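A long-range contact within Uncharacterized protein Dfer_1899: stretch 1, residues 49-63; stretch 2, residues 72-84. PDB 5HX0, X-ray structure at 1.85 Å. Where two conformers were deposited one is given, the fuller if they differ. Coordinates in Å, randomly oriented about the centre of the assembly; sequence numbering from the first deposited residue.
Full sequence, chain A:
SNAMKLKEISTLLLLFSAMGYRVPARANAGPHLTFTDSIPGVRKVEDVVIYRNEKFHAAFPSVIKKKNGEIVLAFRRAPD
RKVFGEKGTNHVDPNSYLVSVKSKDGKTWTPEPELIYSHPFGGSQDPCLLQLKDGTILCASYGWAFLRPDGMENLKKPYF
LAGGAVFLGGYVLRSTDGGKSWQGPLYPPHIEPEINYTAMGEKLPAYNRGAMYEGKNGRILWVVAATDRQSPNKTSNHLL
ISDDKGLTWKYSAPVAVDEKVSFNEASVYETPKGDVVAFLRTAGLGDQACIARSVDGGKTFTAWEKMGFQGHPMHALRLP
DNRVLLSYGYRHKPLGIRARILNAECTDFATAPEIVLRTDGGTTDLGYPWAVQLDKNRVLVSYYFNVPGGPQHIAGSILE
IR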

ATOM      1  N   VAL A  49      19.164  17.545  -0.338  1.00 13.50           N
ATOM      2  CA  VAL A  49      17.932  16.973   0.194  1.00 13.98           C
ATOM      3  C   VAL A  49      17.282  16.181  -0.935  1.00 14.86           C
ATOM      4  O   VAL A  49      17.091  16.701  -2.038  1.00 13.31           O
ATOM      5  N   ILE A  50      17.000  14.910  -0.679  1.00 11.61           N
ATOM      6  CA  ILE A  50      16.530  13.997  -1.703  1.00 13.04           C
ATOM      7  C   ILE A  50      15.015  13.839  -1.659  1.00 11.50           C
ATOM      8  O   ILE A  50      14.355  13.853  -2.695  1.00 12.40           O
ATOM      9  N   TYR A  51      14.438  13.721  -0.465  1.00  9.76           N
ATOM     10  CA  TYR A  51      12.983  13.691  -0.329  1.00  9.90           C
ATOM     11  C   TYR A  51      12.625  14.119   1.078  1.00 12.02           C
ATOM     12  O   TYR A  51      13.162  13.568   2.049  1.00 13.18           O
ATOM     13  N   ARG A  52      11.719  15.095   1.179  1.00  8.85           N
ATOM     14  CA  ARG A  52      11.321  15.656   2.464  1.00 10.43           C
ATOM     15  C   ARG A  52       9.861  16.067   2.402  1.00 11.68           C
ATOM     16  O   ARG A  52       9.467  16.827   1.514  1.00 12.98           O
ATOM     17  N   ASN A  53       9.079  15.612   3.373  1.00 11.04           N
ATOM     18  CA  ASN A  53       7.674  15.994   3.464  1.00 12.35           C
ATOM     19  C   ASN A  53       7.270  15.859   4.928  1.00 12.64           C
ATOM     20  O   ASN A  53       7.334  14.762   5.488  1.00 15.70           O
ATOM     21  N   GLU A  54       6.853  16.970   5.542  1.00 13.93           N
ATOM     22  CA  GLU A  54       6.578  16.984   6.977  1.00 15.91           C
ATOM     23  C   GLU A  54       5.475  16.021   7.400  1.00 17.07           C
ATOM     24  O   GLU A  54       5.393  15.685   8.585  1.00 17.42           O
ATOM     25  N   LYS A  55       4.639  15.567   6.482  1.00 13.47           N
ATOM     26  CA  LYS A  55       3.616  14.594   6.842  1.00 17.47           C
ATOM     27  C   LYS A  55       4.151  13.167   6.940  1.00 16.11           C
ATOM     28  O   LYS A  55       3.388  12.277   7.323  1.00 15.25           O
ATOM     29  N   PHE A  56       5.425  12.926   6.604  1.00  9.59           N
ATOM     30  CA  PHE A  56       5.945  11.576   6.427  1.00  9.06           C
ATOM     31  C   PHE A  56       7.240  11.376   7.199  1.00 12.91           C
ATOM     32  O   PHE A  56       8.060  12.283   7.337  1.00 12.98           O
ATOM     33  N   HIS A  57       7.401  10.161   7.693  1.00 10.53           N
ATOM     34  CA  HIS A  57       8.672   9.654   8.167  1.00 14.17           C
ATOM     35  C   HIS A  57       9.296   8.908   6.987  1.00 12.32           C
ATOM     36  O   HIS A  57       8.754   7.893   6.535  1.00 11.17           O
ATOM     37  N   ALA A  58      10.401   9.437   6.449  1.00 11.79           N
ATOM     38  CA  ALA A  58      11.093   8.847   5.306  1.00 10.44           C
ATOM     39  C   ALA A  58      12.456   8.389   5.788  1.00 11.48           C
ATOM     40  O   ALA A  58      13.212   9.193   6.344  1.00 11.84           O
ATOM     41  N   ALA A  59      12.769   7.104   5.603  1.00  9.97           N
ATOM     42  CA  ALA A  59      13.971   6.583   6.255  1.00 10.65           C
ATOM     43  C   ALA A  59      14.510   5.352   5.535  1.00 12.21           C
ATOM     44  O   ALA A  59      13.837   4.740   4.711  1.00  8.31           O
ATOM     45  N   PHE A  60      15.754   4.988   5.886  1.00 10.57           N
ATOM     46  CA  PHE A  60      16.392   3.727   5.511  1.00 10.42           C
ATOM     47  C   PHE A  60      16.550   3.604   3.993  1.00  9.31           C
ATOM     48  O   PHE A  60      15.918   2.733   3.372  1.00 11.60           O
ATOM     49  N   PRO A  61      17.362   4.442   3.353  1.00 10.78           N
ATOM     50  CA  PRO A  61      17.460   4.389   1.886  1.00 10.46           C
ATOM     51  C   PRO A  61      18.451   3.349   1.378  1.00  9.77           C
ATOM     52  O   PRO A  61      19.404   2.948   2.061  1.00  9.98           O
ATOM     53  N   SER A  62      18.197   2.877   0.158  0.69 10.06           N
ATOM     54  CA  SER A  62      19.235   2.237  -0.636  0.69 10.74           C
ATOM     55  C   SER A  62      19.128   2.798  -2.045  0.69 12.11           C
ATOM     56  O   SER A  62      18.095   3.348  -2.436  0.69 11.33           O
ATOM     57  N   VAL A  63      20.209   2.685  -2.805  1.00 10.91           N
ATOM     58  CA  VAL A  63      20.260   3.382  -4.090  1.00 14.06           C
ATOM     59  C   VAL A  63      21.167   2.644  -5.067  1.00 15.76           C
ATOM     60  O   VAL A  63      22.207   2.087  -4.688  1.00 12.55           O
ATOM     61  N   VAL A  72      18.106   5.290  -8.985  1.00 10.47           N
ATOM     62  CA  VAL A  72      16.859   4.894  -8.336  1.00 10.60           C
ATOM     63  C   VAL A  72      17.151   4.724  -6.853  1.00 11.21           C
ATOM     64  O   VAL A  72      17.963   3.873  -6.476  1.00  9.93           O
ATOM     65  N   LEU A  73      16.482   5.504  -6.006  1.00 10.75           N
ATOM     66  CA  LEU A  73      16.675   5.390  -4.563  1.00  9.59           C
ATOM     67  C   LEU A  73      15.375   4.934  -3.908  1.00 11.44           C
ATOM     68  O   LEU A  73      14.340   5.605  -4.035  1.00 12.60           O
ATOM     69  N   ALA A  74      15.446   3.811  -3.189  1.00  6.94           N
ATOM     70  CA  ALA A  74      14.297   3.228  -2.493  1.00  6.00           C
ATOM     71  C   ALA A  74      14.364   3.616  -1.029  1.00  7.27           C
ATOM     72  O   ALA A  74      15.457   3.704  -0.462  1.00 10.12           O
ATOM     73  N   PHE A  75      13.203   3.849  -0.417  1.00 11.84           N
ATOM     74  CA  PHE A  75      13.182   4.116   1.014  1.00 10.04           C
ATOM     75  C   PHE A  75      11.831   3.716   1.588  1.00 12.44           C
ATOM     76  O   PHE A  75      10.868   3.432   0.866  1.00 10.72           O
ATOM     77  N   ARG A  76      11.801   3.638   2.911  1.00  9.34           N
ATOM     78  CA  ARG A  76      10.578   3.380   3.659  1.00 10.01           C
ATOM     79  C   ARG A  76       9.872   4.702   3.903  1.00  8.19           C
ATOM     80  O   ARG A  76      10.475   5.639   4.441  1.00  9.76           O
ATOM     81  N   ARG A  77       8.590   4.768   3.546  1.00  9.85           N
ATOM     82  CA  ARG A  77       7.771   5.936   3.849  1.00 11.13           C
ATOM     83  C   ARG A  77       6.565   5.521   4.676  1.00  9.28           C
ATOM     84  O   ARG A  77       5.864   4.563   4.332  1.00 11.02           O
ATOM     85  N   ALA A  78       6.337   6.236   5.770  1.00 11.05           N
ATOM     86  CA  ALA A  78       5.227   5.988   6.678  1.00 10.45           C
ATOM     87  C   ALA A  78       4.722   7.333   7.176  1.00  9.81           C
ATOM     88  O   ALA A  78       5.445   8.336   7.108  1.00 12.77           O
ATOM     89  N   PRO A  79       3.487   7.396   7.678  1.00 10.63           N
ATOM     90  CA  PRO A  79       3.019   8.652   8.268  1.00 12.52           C
ATOM     91  C   PRO A  79       3.947   9.105   9.378  1.00 13.17           C
ATOM     92  O   PRO A  79       4.420   8.296  10.178  1.00 16.11           O
ATOM     93  N   ASP A  80       4.249  10.406   9.391  1.00 11.76           N
ATOM     94  CA  ASP A  80       4.698  11.025  10.634  1.00  8.83           C
ATOM     95  C   ASP A  80       3.489  11.089  11.551  1.00 12.70           C
ATOM     96  O   ASP A  80       2.499  11.738  11.209  1.00 16.81           O
ATOM     97  N   ARG A  81       3.557  10.396  12.697  1.00 13.98           N
ATOM     98  CA  ARG A  81       2.366  10.219  13.525  1.00 12.61           C
ATOM     99  C   ARG A  81       1.861  11.535  14.093  1.00 14.57           C
ATOM    100  O   ARG A  81       0.735  11.580  14.604  1.00 15.99           O
ATOM    101  N   LYS A  82       2.654  12.617  13.999  1.00 13.37           N
ATOM    102  CA  LYS A  82       2.135  13.925  14.385  1.00 21.24           C
ATOM    103  C   LYS A  82       0.927  14.343  13.552  1.00 20.19           C
ATOM    104  O   LYS A  82       0.113  15.143  14.031  1.00 18.89           O
ATOM    105  N   VAL A  83       0.760  13.809  12.338  1.00 14.82           N
ATOM    106  CA  VAL A  83      -0.455  14.142  11.582  1.00 15.41           C
ATOM    107  C   VAL A  83      -1.722  13.622  12.269  1.00 20.85           C
ATOM    108  O   VAL A  83      -2.828  14.091  11.973  1.00 16.51           O
ATOM    109  N   PHE A  84      -1.597  12.633  13.151  1.00 15.18           N
ATOM    110  CA  PHE A  84      -2.722  12.134  13.931  1.00 17.75           C
ATOM    111  C   PHE A  84      -2.759  12.709  15.341  1.00 23.53           C
ATOM    112  O   PHE A  84      -3.459  12.163  16.206  1.00 18.49           O
TER

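One direct side-chain hydrogen bond crosses between the stretches, from Arg77 to Tyr51. Arg77 NH2 donates a hydrogen bond to Tyr51 OH at 2.9 Å. Tyr51 is t and points toward the second stretch. Arg77 is t, t, p along chi1 to chi3, and its guanidinium lies flat on the Phe56 ring. The planes differ by 14°. Arg77 CZ lies 3.9 Å from the centroid of the Phe56 ring, over its face, a cation-pi contact. The CD of Arg77 lies over the same ring. Tyr51 OH meets the guanidinium at its edge, while Phe56 (m) lies over one face.

Phe56 and Arg77 belong to an antiparallel ladder. His57 pairs with Ala78, Ala59 with Arg76 and Ser62 with Ala74, each through two backbone hydrogen bonds. A bulge between Ala59 and Ser62 shifts the register by one. Beyond the ladder, Asp80 N donates to Lys55 O at 2.9 Å.

Waters join further polar groups. Water 3 lies 2.8 Å from His57 ND1 and accepts from Arg76 NH1 at 2.8 Å. It thus links two t side chains on the same face of the sheet, and it also donates to Arg76 O. Water 1 donates to Glu54 O and to Asp80 OD2, bridging the loops. Asp80 is t and points toward the first stretch, and its OD1 accepts from Lys82 N.

Apolar packing covers the face that carries Ala58 and Arg77. Phe75 (p) reaches Tyr51, with CZ 3.6 Å from Tyr51 CD2; the rings meet obliquely. Its CE2 lies 3.6 Å from Ala58 CB. Ile50 (m, t) points toward the second stretch, and its CD1 lies 3.9 Å from CD1 of Leu73 (t, t). Leu73 also meets Pro61 and Val63 (p). On the face with Arg76, the edge of the Phe60 ring packs against Arg76 CD. At the far end, Val83 (m) points toward the first stretch, and its CG1 sits 3.9 Å from Lys55 CB.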

ATOM      1  CB  VAL A  49      16.989  18.054   0.747  1.00 14.10           C
ATOM      2  CG1 VAL A  49      15.652  17.422   1.136  1.00 12.92           C
ATOM      3  CG2 VAL A  49      17.619  18.712   1.988  1.00 19.40           C
ATOM      4  CB  ILE A  50      17.253  12.636  -1.561  1.00 10.10           C
ATOM      5  CG1 ILE A  50      18.740  12.817  -1.894  1.00 10.99           C
ATOM      6  CG2 ILE A  50      16.586  11.534  -2.442  1.00  7.78           C
ATOM      7  CD1 ILE A  50      19.564  11.541  -1.823  1.00 12.04           C
ATOM      8  CB  TYR A  51      12.381  12.305  -0.604  1.00 11.65           C
ATOM      9  CG  TYR A  51      10.900  12.303  -0.325  1.00 11.63           C
ATOM     10  CD1 TYR A  51      10.009  12.884  -1.219  1.00 12.30           C
ATOM     11  CD2 TYR A  51      10.393  11.807   0.881  1.00 11.70           C
ATOM     12  CE1 TYR A  51       8.650  12.926  -0.940  1.00 13.85           C
ATOM     13  CE2 TYR A  51       9.037  11.838   1.160  1.00 11.01           C
ATOM     14  CZ  TYR A  51       8.171  12.394   0.247  1.00 11.42           C
ATOM     15  OH  TYR A  51       6.820  12.424   0.532  1.00 13.25           O
ATOM     16  CB  ARG A  52      12.186  16.878   2.826  1.00 11.78           C
ATOM     17  CG  ARG A  52      11.792  17.517   4.161  1.00 13.47           C
ATOM     18  CD  ARG A  52      12.504  18.869   4.379  1.00 16.20           C
ATOM     19  NE  ARG A  52      12.177  19.505   5.664  1.00 17.86           N
ATOM     20  CZ  ARG A  52      11.054  20.173   5.933  1.00 19.02           C
ATOM     21  NH1 ARG A  52      10.098  20.289   5.028  1.00 14.92           N
ATOM     22  NH2 ARG A  52      10.886  20.727   7.129  1.00 14.58           N
ATOM     23  CB  ASN A  53       6.803  15.112   2.555  1.00 15.82           C
ATOM     24  CG  ASN A  53       5.330  15.520   2.586  1.00 19.72           C
ATOM     25  OD1 ASN A  53       4.815  15.904   3.632  1.00 13.97           O
ATOM     26  ND2 ASN A  53       4.649  15.435   1.430  1.00 18.91           N
ATOM     27  CB  GLU A  54       6.211  18.404   7.428  1.00 17.26           C
ATOM     28  CG  GLU A  54       7.391  19.317   7.488  1.00 30.50           C
ATOM     29  CD  GLU A  54       6.982  20.752   7.769  1.00 42.87           C
ATOM     30  OE1 GLU A  54       5.778  20.991   8.026  1.00 40.10           O
ATOM     31  OE2 GLU A  54       7.865  21.633   7.709  1.00 45.09           O
ATOM     32  CB  LYS A  55       2.470  14.643   5.821  1.00 16.62           C
ATOM     33  CG  LYS A  55       1.735  15.991   5.814  1.00 20.67           C
ATOM     34  CD  LYS A  55       0.488  15.902   4.937  1.00 28.68           C
ATOM     35  CE  LYS A  55      -0.109  17.284   4.638  1.00 40.13           C
ATOM     36  NZ  LYS A  55      -0.064  18.199   5.817  1.00 41.06           N
ATOM     37  CB  PHE A  56       6.213  11.247   4.925  1.00 10.00           C
ATOM     38  CG  PHE A  56       4.951  11.095   4.119  1.00 11.87           C
ATOM     39  CD1 PHE A  56       4.078  10.046   4.386  1.00 12.32           C
ATOM     40  CD2 PHE A  56       4.622  12.000   3.117  1.00 11.64           C
ATOM     41  CE1 PHE A  56       2.883   9.882   3.650  1.00 13.81           C
ATOM     42  CE2 PHE A  56       3.434  11.849   2.378  1.00 15.40           C
ATOM     43  CZ  PHE A  56       2.561  10.776   2.653  1.00 11.72           C
ATOM     44  CB  HIS A  57       8.417   8.765   9.376  1.00 13.00           C
ATOM     45  CG  HIS A  57       9.648   8.266  10.063  1.00 14.10           C
ATOM     46  ND1 HIS A  57      10.435   7.255   9.549  1.00 13.71           N
ATOM     47  CD2 HIS A  57      10.192   8.595  11.263  1.00 11.30           C
ATOM     48  CE1 HIS A  57      11.429   7.006  10.386  1.00 15.02           C
ATOM     49  NE2 HIS A  57      11.300   7.801  11.437  1.00 14.94           N
ATOM     50  CB  ALA A  58      11.235   9.848   4.148  1.00  8.25           C
ATOM     51  CB  ALA A  59      13.687   6.257   7.729  1.00  9.56           C
ATOM     52  CB  PHE A  60      15.572   2.534   6.063  1.00 11.22           C
ATOM     53  CG  PHE A  60      15.086   2.743   7.501  1.00 10.04           C
ATOM     54  CD1 PHE A  60      15.990   3.093   8.506  1.00 11.64           C
ATOM     55  CD2 PHE A  60      13.744   2.609   7.823  1.00 12.61           C
ATOM     56  CE1 PHE A  60      15.560   3.313   9.833  1.00 13.65           C
ATOM     57  CE2 PHE A  60      13.293   2.834   9.150  1.00 14.70           C
ATOM     58  CZ  PHE A  60      14.208   3.174  10.153  1.00 12.86           C
ATOM     59  CB  PRO A  61      17.934   5.800   1.526  1.00 10.34           C
ATOM     60  CG  PRO A  61      18.899   6.139   2.714  1.00 10.76           C
ATOM     61  CD  PRO A  61      18.203   5.522   3.931  1.00 10.84           C
ATOM     62  CB  SER A  62      19.135   0.702  -0.620  0.69  9.15           C
ATOM     63  OG  SER A  62      17.951   0.254  -1.227  0.69  9.28           O
ATOM     64  CB  VAL A  63      20.673   4.862  -3.874  1.00 12.79           C
ATOM     65  CG1 VAL A  63      22.010   4.962  -3.114  1.00  9.81           C
ATOM     66  CG2 VAL A  63      20.758   5.608  -5.191  1.00 10.66           C
ATOM     67  CB  VAL A  72      16.300   3.586  -8.918  1.00 13.55           C
ATOM     68  CG1 VAL A  72      14.934   3.267  -8.245  1.00 11.30           C
ATOM     69  CG2 VAL A  72      16.166   3.689 -10.423  1.00 13.63           C
ATOM     70  CB  LEU A  73      17.169   6.712  -3.959  1.00  7.33           C
ATOM     71  CG  LEU A  73      17.394   6.765  -2.433  1.00  9.56           C
ATOM     72  CD1 LEU A  73      18.428   7.855  -2.091  1.00 10.36           C
ATOM     73  CD2 LEU A  73      16.116   7.035  -1.647  1.00  8.35           C
ATOM     74  CB  ALA A  74      14.303   1.703  -2.604  1.00  7.29           C
ATOM     75  CB  PHE A  75      13.514   5.594   1.348  1.00  8.97           C
ATOM     76  CG  PHE A  75      12.557   6.605   0.745  1.00  9.74           C
ATOM     77  CD1 PHE A  75      12.676   6.978  -0.591  1.00  8.58           C
ATOM     78  CD2 PHE A  75      11.577   7.206   1.518  1.00 11.09           C
ATOM     79  CE1 PHE A  75      11.832   7.916  -1.159  1.00 10.75           C
ATOM     80  CE2 PHE A  75      10.723   8.157   0.960  1.00 10.80           C
ATOM     81  CZ  PHE A  75      10.850   8.515  -0.372  1.00 11.12           C
ATOM     82  CB  ARG A  76      10.901   2.717   5.006  1.00  7.29           C
ATOM     83  CG  ARG A  76       9.663   2.469   5.914  1.00 10.25           C
ATOM     84  CD  ARG A  76      10.129   2.016   7.312  1.00 10.52           C
ATOM     85  NE  ARG A  76       9.021   1.630   8.209  1.00  8.79           N
ATOM     86  CZ  ARG A  76       8.368   2.474   9.007  1.00 11.92           C
ATOM     87  NH1 ARG A  76       8.675   3.778   9.020  1.00  7.66           N
ATOM     88  NH2 ARG A  76       7.394   2.021   9.794  1.00 11.65           N
ATOM     89  CB  ARG A  77       7.326   6.671   2.580  1.00  9.14           C
ATOM     90  CG  ARG A  77       6.717   8.035   2.922  1.00 11.62           C
ATOM     91  CD  ARG A  77       6.438   8.876   1.675  1.00  9.21           C
ATOM     92  NE  ARG A  77       5.272   8.363   0.954  1.00 10.73           N
ATOM     93  CZ  ARG A  77       4.597   9.045   0.034  1.00 16.05           C
ATOM     94  NH1 ARG A  77       3.542   8.485  -0.574  1.00 14.38           N
ATOM     95  NH2 ARG A  77       4.970  10.284  -0.268  1.00 10.75           N
ATOM     96  CB  ALA A  78       5.665   5.109   7.862  1.00 10.93           C
ATOM     97  CB  PRO A  79       1.626   8.299   8.811  1.00 18.14           C
ATOM     98  CG  PRO A  79       1.166   7.153   7.967  1.00 14.41           C
ATOM     99  CD  PRO A  79       2.428   6.361   7.651  1.00 10.97           C
ATOM    100  CB  ASP A  80       5.262  12.423  10.392  1.00 13.71           C
ATOM    101  CG  ASP A  80       5.911  13.013  11.657  1.00 19.05           C
ATOM    102  OD1 ASP A  80       5.256  13.032  12.734  1.00 18.48           O
ATOM    103  OD2 ASP A  80       7.095  13.421  11.581  1.00 24.98           O
ATOM    104  CB  ARG A  81       2.645   9.215  14.656  1.00 15.87           C
ATOM    105  CG  ARG A  81       3.127   7.813  14.156  1.00 12.07           C
ATOM    106  CD  ARG A  81       2.092   7.134  13.284  1.00 12.33           C
ATOM    107  NE  ARG A  81       0.886   6.830  14.061  1.00 14.62           N
ATOM    108  CZ  ARG A  81      -0.047   5.948  13.693  1.00 20.42           C
ATOM    109  NH1 ARG A  81       0.066   5.276  12.554  1.00 16.43           N
ATOM    110  NH2 ARG A  81      -1.106   5.745  14.464  1.00 16.17           N
ATOM    111  CB  LYS A  82       3.235  14.985  14.288  1.00 19.43           C
ATOM    112  CG  LYS A  82       4.222  14.904  15.451  1.00 26.09           C
ATOM    113  CD  LYS A  82       5.431  15.804  15.224  1.00 31.75           C
ATOM    114  CE  LYS A  82       6.445  15.677  16.351  1.00 40.88           C
ATOM    115  NZ  LYS A  82       7.756  16.297  15.975  1.00 42.96           N
ATOM    116  CB  VAL A  83      -0.427  13.621  10.129  1.00 17.63           C
ATOM    117  CG1 VAL A  83       0.804  14.134   9.360  1.00 16.92           C
ATOM    118  CG2 VAL A  83      -0.590  12.060  10.079  1.00 13.05           C
ATOM    119  CB  PHE A  84      -2.670  10.613  14.018  1.00 19.54           C
ATOM    120  CG  PHE A  84      -2.728   9.923  12.684  1.00 15.67           C
ATOM    121  CD1 PHE A  84      -3.749  10.204  11.780  1.00 18.36           C
ATOM    122  CD2 PHE A  84      -1.758   8.990  12.337  1.00 18.64           C
ATOM    123  CE1 PHE A  84      -3.808   9.555  10.545  1.00 14.77           C
ATOM    124  CE2 PHE A  84      -1.812   8.341  11.108  1.00 20.20           C
ATOM    125  CZ  PHE A  84      -2.833   8.627  10.217  1.00 13.52           C
TER
HETATM  126  O   HOH W   1       7.071  16.116  10.714  1.00 25.75           O
HETATM  127  O   HOH W   2       9.152  12.748   9.853  1.00 13.78           O
HETATM  128  O   HOH W   3      10.283   5.418   7.402  1.00  9.72           O